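Long-range contact in protein-glutamine gamma-glutamyltransferase (Pseudomonas aeruginosa PAO1, PDB 6G49), which shows transglutaminase activity in vitro through its periplasmic domain, cross-linking protein glutamine and lysine side chains, and is critical for the viability of the bacterium: residues Gln118-Ala123 / Asp139-Arg144. Numbering follows the deposited sequence.
Sequences QPWLFA and DFHLQR. With PO4 (phosphate ion), chain F.
Pro119 and Trp120 meet Gln143 and Arg144 where two short antiparallel strands of the periplasmic domain run side by side, the end-to-end directions of the touching parts lying 134° apart. Trp120 and Gln143 form a non-hydrogen-bonded pair with CA atoms 4.9 Å apart; next to it, Arg144 N donates a nearly straight bond of 2.8 Å to Pro119 O. Leu121 N donates a longer bond, 3.3 Å, to Leu142 O, and a water links Leu121 O to Leu142 N.

On the Trp120 face, Gln143 lies alongside both the indole and Pro119: CG stands anti to the backbone N (chi1 -175°), and the bend at chi2 brings CD beside the indole, ring and amide planes 54° apart. Its OE1 sits at the indole edge, 3.1 Å from Trp120 NE1, and accepts a 2.7 Å hydrogen bond from His141 NE2 on a lone pair, in the amide carbonyl plane. Gln143 NE2 packs against Pro119 CG, and a water accepts from both this NE2 and Trp120 NE1. Asp139 OD1, through its syn lone pair, accepts from His141 ND1, while OD2 bonds Thr77.

The other face is apolar: Leu142 CD1 touches Leu121 CB and, at 3.7 Å, Ala123 CB; Leu152 touches Leu121 and Val156 touches Ala123. Arg144 extends past Leu121 CD2 to a phosphate ion, probably from the crystallisation liquor.

If both imidazole nitrogens donate, His141 is probably imidazolium, which Asp139 would stabilise. This polar chain within residues 139-144, away from the probable active-site residues Cys243, His287 and Asp303, holds the Gln143 amide beside Trp120, consistent with OE1 facing His141 and NE2 the water.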
# COMPACT_ATOMS: atom_id res chain seq x y z
N GLN A 118 -14.88 -3.86 -8.58
CA GLN A 118 -14.51 -4.08 -7.22
C GLN A 118 -15.16 -3.02 -6.33
O GLN A 118 -15.48 -1.91 -6.78
CB GLN A 118 -12.99 -4.12 -7.01
CG GLN A 118 -12.25 -5.18 -7.80
CD GLN A 118 -12.51 -6.57 -7.28
OE1 GLN A 118 -13.23 -6.78 -6.30
NE2 GLN A 118 -11.80 -7.53 -7.88
N PRO A 119 -15.40 -3.30 -5.05
CA PRO A 119 -16.08 -2.35 -4.18
C PRO A 119 -15.23 -1.38 -3.36
O PRO A 119 -15.50 -1.20 -2.20
CB PRO A 119 -16.81 -3.32 -3.23
CG PRO A 119 -15.85 -4.46 -3.00
CD PRO A 119 -15.16 -4.60 -4.35
N TRP A 120 -14.11 -0.89 -3.91
CA TRP A 120 -13.15 -0.03 -3.24
C TRP A 120 -13.14 1.32 -3.94
O TRP A 120 -13.04 1.33 -5.18
CB TRP A 120 -11.74 -0.65 -3.25
CG TRP A 120 -11.81 -2.09 -2.84
CD1 TRP A 120 -12.48 -2.58 -1.75
CD2 TRP A 120 -11.22 -3.23 -3.50
NE1 TRP A 120 -12.36 -3.95 -1.70
CE2 TRP A 120 -11.61 -4.38 -2.76
CE3 TRP A 120 -10.41 -3.40 -4.62
CZ2 TRP A 120 -11.22 -5.67 -3.13
CZ3 TRP A 120 -10.07 -4.68 -5.02
CH2 TRP A 120 -10.47 -5.80 -4.28
N LEU A 121 -13.24 2.41 -3.18
CA LEU A 121 -13.01 3.73 -3.76
C LEU A 121 -11.57 4.13 -3.44
O LEU A 121 -11.03 3.89 -2.33
CB LEU A 121 -13.99 4.73 -3.16
CG LEU A 121 -15.48 4.48 -3.40
CD1 LEU A 121 -16.28 5.74 -3.12
CD2 LEU A 121 -15.78 3.93 -4.76
N PHE A 122 -10.93 4.75 -4.41
CA PHE A 122 -9.55 5.17 -4.25
C PHE A 122 -9.48 6.54 -3.58
O PHE A 122 -10.23 7.46 -3.96
CB PHE A 122 -8.88 5.23 -5.62
CG PHE A 122 -9.12 4.03 -6.49
CD1 PHE A 122 -8.83 2.76 -6.02
CD2 PHE A 122 -9.74 4.15 -7.73
CE1 PHE A 122 -9.14 1.66 -6.77
CE2 PHE A 122 -9.93 3.03 -8.51
CZ PHE A 122 -9.62 1.78 -8.03
N ALA A 123 -8.57 6.72 -2.63
CA ALA A 123 -8.45 8.01 -1.96
C ALA A 123 -7.16 8.05 -1.17
O ALA A 123 -6.70 7.02 -0.65
CB ALA A 123 -9.62 8.22 -1.01
N ASP A 139 -9.46 -1.03 8.46
CA ASP A 139 -8.11 -0.96 7.91
C ASP A 139 -7.91 0.33 7.08
O ASP A 139 -6.98 0.39 6.23
CB ASP A 139 -7.80 -2.21 7.09
CG ASP A 139 -8.61 -2.30 5.81
OD1 ASP A 139 -9.69 -1.60 5.75
OD2 ASP A 139 -8.23 -3.07 4.90
N PHE A 140 -8.82 1.31 7.26
CA PHE A 140 -8.72 2.65 6.68
C PHE A 140 -8.84 2.60 5.16
O PHE A 140 -8.31 3.46 4.50
CB PHE A 140 -7.42 3.33 7.10
CG PHE A 140 -7.30 3.47 8.59
CD1 PHE A 140 -7.97 4.49 9.24
CD2 PHE A 140 -6.64 2.53 9.36
CE1 PHE A 140 -7.97 4.58 10.63
CE2 PHE A 140 -6.65 2.62 10.74
CZ PHE A 140 -7.30 3.65 11.37
N HIS A 141 -9.56 1.64 4.60
CA HIS A 141 -9.92 1.69 3.19
C HIS A 141 -11.43 1.89 3.08
O HIS A 141 -12.18 1.56 3.99
CB HIS A 141 -9.46 0.41 2.46
CG HIS A 141 -10.47 -0.66 2.35
ND1 HIS A 141 -10.73 -1.52 3.39
CD2 HIS A 141 -11.26 -1.07 1.34
CE1 HIS A 141 -11.68 -2.38 3.02
NE2 HIS A 141 -12.04 -2.12 1.77
N LEU A 142 -11.84 2.42 1.93
CA LEU A 142 -13.23 2.73 1.64
C LEU A 142 -13.89 1.55 0.91
O LEU A 142 -13.49 1.19 -0.17
CB LEU A 142 -13.22 3.98 0.73
CG LEU A 142 -12.69 5.27 1.33
CD1 LEU A 142 -12.53 6.30 0.23
CD2 LEU A 142 -13.63 5.78 2.40
N GLN A 143 -14.91 0.96 1.54
CA GLN A 143 -15.61 -0.18 1.02
C GLN A 143 -17.02 0.30 0.63
O GLN A 143 -17.77 0.78 1.51
CB GLN A 143 -15.69 -1.32 2.04
CG GLN A 143 -16.33 -2.62 1.48
CD GLN A 143 -15.35 -3.62 0.86
OE1 GLN A 143 -14.12 -3.43 0.76
NE2 GLN A 143 -15.89 -4.76 0.41
N ARG A 144 -17.36 0.11 -0.62
CA ARG A 144 -18.68 0.40 -1.18
C ARG A 144 -19.57 -0.85 -1.03
O ARG A 144 -19.08 -1.96 -1.01
CB ARG A 144 -18.54 0.77 -2.64
CG ARG A 144 -19.75 1.45 -3.25
CD ARG A 144 -19.36 1.97 -4.63
NE ARG A 144 -20.47 2.63 -5.33
CZ ARG A 144 -21.15 2.09 -6.34
NH1 ARG A 144 -20.91 0.86 -6.75
NH2 ARG A 144 -22.05 2.81 -6.98
P PO4 F . -23.11 0.39 -9.69
O1 PO4 F . -23.33 -0.85 -8.82
O2 PO4 F . -21.65 0.64 -10.03
O3 PO4 F . -23.73 0.24 -11.07
O4 PO4 F . -23.80 1.51 -8.90
O HOH W 1 -13.85 -6.46 -0.87
O HOH W 2 -9.82 3.00 -0.06